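Local structure of exotoxin A (Pseudomonas aeruginosa, 1IKP) at residues V103-K114 with K185-G193. The protein is a secreted bacterial toxin that probably uses NAD to ADP-ribosylate elongation factor 2 and thereby stops protein synthesis in host cells. The protein carries 2 engineered substitutions. Numbering follows the deposited sequence.
Sequences VPIGHEKPSNIK and KRWSEWASG
Lys185 NZ touches the turn directly at His107, 3.6 Å from His107 N, and a water links it to Glu108, accepting from Lys185 NZ at 2.8 Å and also taking the Glu108 N-H. Bends at chi2 and chi4 curl the lysine chain so that its ammonium lies beside the type I turn running from Gly106 to Lys109. Glu108 OE2 stays 5.1 Å from Lys185 NZ, so no direct salt bridge forms.

Trp187 shares the same water: its NE1 donates to it at 3.3 Å, whereas the angle to the neighbouring carbonyl of Glu108 is too poor for a bond. One face of the indole receives Pro110 CD in a CH-pi contact, 3.6 Å from the six-membered ring centroid and only 18° off the normal; Lys109 CA lies over the same face, toward the rim. The Ile105 carbonyl oxygen lies in plane at the ring's edge, near CZ2 and CH2.

Trp190 buries the most area: with CG opposite the backbone N (chi1 176°), the ring reaches in among the other segment's residues. Pro110 CG covers the five-membered ring and Pro104 CB the six-membered ring on one face; on the opposite face Lys114 CE sits 3.7 Å from the five-membered ring centroid. The two prolines also touch Trp187, and so join both indoles. The indole N-H is satisfied by a bond from Trp190 NE1 to Asn112 OD1 (3.1 Å, 145° at the hydrogen). Lys114 NZ reaches Asn112 OD1 from the other side of the amide plane at 2.9 Å, so two donors grip this oxygen.

In the concanavalin-like binding region, the loop leading into the short, weakly bonded helix 188-191, together with Trp190 from the helix itself, thus packs against the hairpin of strands 97-106 and 112-120. Lys114 NZ is also hydrogen-bonded to Thr134 OG1 of strand 126-136 and salt-bridged to Glu270 OE2, Glu270 OE1 accepts from Asn112 ND2, and helix 139-145 contacts Pro104 through Leu142.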
ATOM      1  N   VAL A 103       2.220   3.433  19.656  1.00 10.31           N
ATOM      2  CA  VAL A 103       3.005   2.280  20.101  1.00 11.65           C
ATOM      3  C   VAL A 103       2.045   1.086  20.197  1.00 13.39           C
ATOM      4  O   VAL A 103       1.091   1.114  20.982  1.00 13.48           O
ATOM      5  CB  VAL A 103       3.660   2.546  21.475  1.00 12.16           C
ATOM      6  CG1 VAL A 103       4.502   1.324  21.913  1.00 14.43           C
ATOM      7  CG2 VAL A 103       4.534   3.802  21.385  1.00 13.32           C
ATOM      8  N   PRO A 104       2.273   0.032  19.390  1.00 12.29           N
ATOM      9  CA  PRO A 104       1.379  -1.123  19.446  1.00 13.36           C
ATOM     10  C   PRO A 104       1.739  -1.990  20.634  1.00 11.81           C
ATOM     11  O   PRO A 104       2.881  -1.987  21.090  1.00 13.53           O
ATOM     12  CB  PRO A 104       1.614  -1.800  18.098  1.00 12.80           C
ATOM     13  CG  PRO A 104       3.091  -1.595  17.891  1.00 11.24           C
ATOM     14  CD  PRO A 104       3.321  -0.155  18.363  1.00 12.85           C
ATOM     15  N   ILE A 105       0.737  -2.697  21.155  1.00 14.00           N
ATOM     16  CA  ILE A 105       0.959  -3.594  22.283  1.00 15.04           C
ATOM     17  C   ILE A 105       0.283  -4.923  21.952  1.00 16.56           C
ATOM     18  O   ILE A 105      -0.699  -4.981  21.209  1.00 17.29           O
ATOM     19  CB  ILE A 105       0.426  -2.997  23.635  1.00 17.20           C
ATOM     20  CG1 ILE A 105      -1.052  -2.641  23.524  1.00 18.33           C
ATOM     21  CG2 ILE A 105       1.267  -1.784  24.038  1.00 18.67           C
ATOM     22  CD1 ILE A 105      -1.635  -2.093  24.828  1.00 18.72           C
ATOM     23  N   GLY A 106       0.848  -6.002  22.477  1.00 20.91           N
ATOM     24  CA  GLY A 106       0.306  -7.319  22.204  1.00 23.37           C
ATOM     25  C   GLY A 106       1.419  -8.276  21.818  1.00 27.57           C
ATOM     26  O   GLY A 106       2.498  -7.849  21.404  1.00 25.76           O
ATOM     27  N   HIS A 107       1.153  -9.570  21.951  1.00 33.56           N
ATOM     28  CA  HIS A 107       2.128 -10.618  21.649  1.00 38.37           C
ATOM     29  C   HIS A 107       2.679 -10.713  20.222  1.00 35.35           C
ATOM     30  O   HIS A 107       3.861 -11.007  20.043  1.00 34.13           O
ATOM     31  CB  HIS A 107       1.545 -11.975  22.046  1.00 51.02           C
ATOM     32  CG  HIS A 107       1.303 -12.117  23.517  1.00 60.04           C
ATOM     33  ND1 HIS A 107       0.566 -13.151  24.054  1.00 63.68           N
ATOM     34  CD2 HIS A 107       1.710 -11.362  24.565  1.00 63.48           C
ATOM     35  CE1 HIS A 107       0.529 -13.026  25.369  1.00 64.69           C
ATOM     36  NE2 HIS A 107       1.215 -11.948  25.704  1.00 64.47           N
ATOM     37  N   GLU A 108       1.841 -10.489  19.214  1.00 31.69           N
ATOM     38  CA  GLU A 108       2.297 -10.571  17.823  1.00 31.41           C
ATOM     39  C   GLU A 108       2.286  -9.203  17.143  1.00 25.64           C
ATOM     40  O   GLU A 108       2.077  -9.067  15.939  1.00 25.18           O
ATOM     41  CB  GLU A 108       1.417 -11.549  17.049  1.00 41.87           C
ATOM     42  CG  GLU A 108       1.564 -12.989  17.514  1.00 51.38           C
ATOM     43  CD  GLU A 108       0.607 -13.928  16.812  1.00 56.01           C
ATOM     44  OE1 GLU A 108       0.601 -13.947  15.563  1.00 57.57           O
ATOM     45  OE2 GLU A 108      -0.135 -14.651  17.512  1.00 57.93           O
ATOM     46  N   LYS A 109       2.540  -8.186  17.937  1.00 22.10           N
ATOM     47  CA  LYS A 109       2.534  -6.824  17.450  1.00 19.16           C
ATOM     48  C   LYS A 109       3.623  -6.492  16.446  1.00 16.91           C
ATOM     49  O   LYS A 109       4.663  -7.161  16.375  1.00 19.44           O
ATOM     50  CB  LYS A 109       2.700  -5.877  18.625  1.00 20.65           C
ATOM     51  CG  LYS A 109       4.046  -6.031  19.343  1.00 21.80           C
ATOM     52  CD  LYS A 109       4.215  -4.957  20.416  1.00 21.10           C
ATOM     53  CE  LYS A 109       5.418  -5.212  21.298  1.00 23.14           C
ATOM     54  NZ  LYS A 109       5.231  -6.464  22.091  1.00 23.34           N
ATOM     55  N   PRO A 110       3.371  -5.474  15.618  1.00 16.04           N
ATOM     56  CA  PRO A 110       4.328  -5.001  14.622  1.00 15.32           C
ATOM     57  C   PRO A 110       5.486  -4.489  15.502  1.00 14.19           C
ATOM     58  O   PRO A 110       5.268  -4.114  16.654  1.00 16.40           O
ATOM     59  CB  PRO A 110       3.587  -3.843  13.962  1.00 16.50           C
ATOM     60  CG  PRO A 110       2.151  -4.266  14.052  1.00 17.35           C
ATOM     61  CD  PRO A 110       2.050  -4.835  15.430  1.00 16.03           C
ATOM     62  N   SER A 111       6.697  -4.456  14.964  1.00 12.07           N
ATOM     63  CA  SER A 111       7.846  -3.998  15.747  1.00 13.42           C
ATOM     64  C   SER A 111       8.266  -2.557  15.455  1.00 12.61           C
ATOM     65  O   SER A 111       9.434  -2.205  15.578  1.00 12.47           O
ATOM     66  CB  SER A 111       9.032  -4.951  15.524  1.00 11.81           C
ATOM     67  OG  SER A 111       9.349  -5.144  14.158  1.00 12.04           O
ATOM     68  N   ASN A 112       7.299  -1.719  15.101  1.00 11.83           N
ATOM     69  CA  ASN A 112       7.576  -0.333  14.785  1.00  9.69           C
ATOM     70  C   ASN A 112       6.553   0.581  15.431  1.00 10.46           C
ATOM     71  O   ASN A 112       5.531   0.124  15.962  1.00 10.84           O
ATOM     72  CB  ASN A 112       7.553  -0.122  13.258  1.00  9.47           C
ATOM     73  CG  ASN A 112       6.222  -0.506  12.619  1.00 10.34           C
ATOM     74  OD1 ASN A 112       5.208   0.191  12.757  1.00 11.32           O
ATOM     75  ND2 ASN A 112       6.221  -1.635  11.906  1.00 11.58           N
ATOM     76  N   ILE A 113       6.872   1.870  15.417  1.00  8.54           N
ATOM     77  CA  ILE A 113       5.913   2.879  15.873  1.00 10.11           C
ATOM     78  C   ILE A 113       5.509   3.716  14.658  1.00  9.36           C
ATOM     79  O   ILE A 113       6.185   3.709  13.611  1.00  8.91           O
ATOM     80  CB  ILE A 113       6.479   3.869  16.934  1.00  7.29           C
ATOM     81  CG1 ILE A 113       7.594   4.733  16.353  1.00  8.33           C
ATOM     82  CG2 ILE A 113       6.835   3.134  18.175  1.00 10.45           C
ATOM     83  CD1 ILE A 113       7.974   5.886  17.292  1.00  9.99           C
ATOM     84  N   LYS A 114       4.378   4.423  14.799  1.00  8.92           N
ATOM     85  CA  LYS A 114       3.945   5.356  13.753  1.00  8.92           C
ATOM     86  C   LYS A 114       4.071   6.735  14.375  1.00  9.45           C
ATOM     87  O   LYS A 114       3.881   6.894  15.583  1.00 11.96           O
ATOM     88  CB  LYS A 114       2.471   5.185  13.362  1.00  9.71           C
ATOM     89  CG  LYS A 114       2.099   3.807  12.867  1.00 13.12           C
ATOM     90  CD  LYS A 114       2.982   3.349  11.719  1.00 13.33           C
ATOM     91  CE  LYS A 114       2.475   2.016  11.146  1.00 12.74           C
ATOM     92  NZ  LYS A 114       3.618   1.288  10.590  1.00 13.55           N
ATOM     93  N   LYS A 185      -5.172 -12.473  16.105  1.00 45.42           N
ATOM     94  CA  LYS A 185      -4.596 -11.133  16.070  1.00 45.31           C
ATOM     95  C   LYS A 185      -4.647 -10.557  14.660  1.00 41.23           C
ATOM     96  O   LYS A 185      -4.167 -11.173  13.711  1.00 43.28           O
ATOM     97  CB  LYS A 185      -3.144 -11.171  16.548  1.00 51.45           C
ATOM     98  CG  LYS A 185      -2.964 -11.667  17.973  1.00 55.56           C
ATOM     99  CD  LYS A 185      -3.683 -10.772  18.967  1.00 58.17           C
ATOM    100  CE  LYS A 185      -3.342 -11.157  20.396  1.00 59.56           C
ATOM    101  NZ  LYS A 185      -1.884 -11.020  20.668  1.00 59.16           N
ATOM    102  N   ARG A 186      -5.228  -9.372  14.533  1.00 34.23           N
ATOM    103  CA  ARG A 186      -5.344  -8.707  13.238  1.00 30.17           C
ATOM    104  C   ARG A 186      -4.591  -7.378  13.262  1.00 25.49           C
ATOM    105  O   ARG A 186      -4.884  -6.515  14.096  1.00 22.96           O
ATOM    106  CB  ARG A 186      -6.826  -8.467  12.918  1.00 31.82           C
ATOM    107  CG  ARG A 186      -7.101  -7.710  11.622  1.00 35.59           C
ATOM    108  CD  ARG A 186      -8.605  -7.559  11.387  1.00 38.79           C
ATOM    109  NE  ARG A 186      -8.921  -6.756  10.204  1.00 41.86           N
ATOM    110  CZ  ARG A 186      -8.685  -7.127   8.950  1.00 43.87           C
ATOM    111  NH1 ARG A 186      -8.121  -8.302   8.693  1.00 44.81           N
ATOM    112  NH2 ARG A 186      -9.016  -6.322   7.947  1.00 43.97           N
ATOM    113  N   TRP A 187      -3.613  -7.213  12.368  1.00 21.29           N
ATOM    114  CA  TRP A 187      -2.856  -5.956  12.311  1.00 17.87           C
ATOM    115  C   TRP A 187      -2.836  -5.319  10.929  1.00 18.14           C
ATOM    116  O   TRP A 187      -1.963  -4.510  10.619  1.00 18.83           O
ATOM    117  CB  TRP A 187      -1.412  -6.157  12.795  1.00 18.04           C
ATOM    118  CG  TRP A 187      -1.284  -6.398  14.260  1.00 17.58           C
ATOM    119  CD1 TRP A 187      -1.016  -7.589  14.880  1.00 16.96           C
ATOM    120  CD2 TRP A 187      -1.381  -5.422  15.305  1.00 14.95           C
ATOM    121  NE1 TRP A 187      -0.932  -7.416  16.238  1.00 17.88           N
ATOM    122  CE2 TRP A 187      -1.152  -6.094  16.528  1.00 15.80           C
ATOM    123  CE3 TRP A 187      -1.636  -4.038  15.326  1.00 14.49           C
ATOM    124  CZ2 TRP A 187      -1.169  -5.433  17.766  1.00 17.12           C
ATOM    125  CZ3 TRP A 187      -1.651  -3.378  16.559  1.00 15.07           C
ATOM    126  CH2 TRP A 187      -1.420  -4.076  17.760  1.00 14.04           C
ATOM    127  N   SER A 188      -3.800  -5.656  10.084  1.00 17.59           N
ATOM    128  CA  SER A 188      -3.822  -5.072   8.750  1.00 19.07           C
ATOM    129  C   SER A 188      -4.069  -3.562   8.720  1.00 18.66           C
ATOM    130  O   SER A 188      -3.467  -2.852   7.918  1.00 17.15           O
ATOM    131  CB  SER A 188      -4.859  -5.785   7.869  1.00 23.33           C
ATOM    132  OG  SER A 188      -6.135  -5.755   8.473  1.00 29.05           O
ATOM    133  N   GLU A 189      -4.939  -3.058   9.591  1.00 17.09           N
ATOM    134  CA  GLU A 189      -5.227  -1.634   9.598  1.00 17.67           C
ATOM    135  C   GLU A 189      -3.993  -0.797   9.946  1.00 15.60           C
ATOM    136  O   GLU A 189      -3.802   0.288   9.405  1.00 16.43           O
ATOM    137  CB  GLU A 189      -6.358  -1.334  10.599  1.00 17.93           C
ATOM    138  CG  GLU A 189      -7.708  -2.001  10.266  1.00 20.08           C
ATOM    139  CD  GLU A 189      -7.864  -3.406  10.848  1.00 22.00           C
ATOM    140  OE1 GLU A 189      -6.888  -3.983  11.382  1.00 19.53           O
ATOM    141  OE2 GLU A 189      -8.993  -3.947  10.769  1.00 21.53           O
ATOM    142  N   TRP A 190      -3.169  -1.328  10.841  1.00 15.25           N
ATOM    143  CA  TRP A 190      -1.949  -0.666  11.307  1.00 14.94           C
ATOM    144  C   TRP A 190      -1.042  -0.243  10.150  1.00 16.20           C
ATOM    145  O   TRP A 190      -0.437   0.820  10.180  1.00 17.59           O
ATOM    146  CB  TRP A 190      -1.210  -1.613  12.264  1.00 14.16           C
ATOM    147  CG  TRP A 190       0.121  -1.130  12.760  1.00 14.24           C
ATOM    148  CD1 TRP A 190       1.366  -1.442  12.256  1.00 12.56           C
ATOM    149  CD2 TRP A 190       0.353  -0.260  13.875  1.00 11.79           C
ATOM    150  NE1 TRP A 190       2.339  -0.821  12.990  1.00 13.11           N
ATOM    151  CE2 TRP A 190       1.751  -0.088  13.989  1.00 11.29           C
ATOM    152  CE3 TRP A 190      -0.489   0.399  14.794  1.00 11.47           C
ATOM    153  CZ2 TRP A 190       2.323   0.712  14.974  1.00 12.30           C
ATOM    154  CZ3 TRP A 190       0.086   1.195  15.777  1.00 12.34           C
ATOM    155  CH2 TRP A 190       1.484   1.346  15.856  1.00 13.85           C
ATOM    156  N   ALA A 191      -0.989  -1.056   9.108  1.00 16.68           N
ATOM    157  CA  ALA A 191      -0.120  -0.768   7.977  1.00 16.01           C
ATOM    158  C   ALA A 191      -0.789   0.027   6.849  1.00 18.78           C
ATOM    159  O   ALA A 191      -0.134   0.431   5.884  1.00 20.93           O
ATOM    160  CB  ALA A 191       0.448  -2.086   7.437  1.00 17.53           C
ATOM    161  N   SER A 192      -2.086   0.281   6.972  1.00 15.97           N
ATOM    162  CA  SER A 192      -2.798   0.996   5.919  1.00 16.01           C
ATOM    163  C   SER A 192      -3.403   2.289   6.402  1.00 14.51           C
ATOM    164  O   SER A 192      -3.177   2.707   7.532  1.00 14.13           O
ATOM    165  CB  SER A 192      -3.933   0.131   5.353  1.00 16.59           C
ATOM    166  OG  SER A 192      -4.978   0.027   6.314  1.00 18.13           O
ATOM    167  N   GLY A 193      -4.178   2.929   5.537  1.00 15.48           N
ATOM    168  CA  GLY A 193      -4.809   4.177   5.918  1.00 14.27           C
ATOM    169  C   GLY A 193      -5.825   3.958   7.027  1.00 14.86           C
ATOM    170  O   GLY A 193      -6.178   4.905   7.741  1.00 14.12           O
TER
HETATM  171  O   HOH W   1      -0.783  -9.040  19.081  1.00 18.55           O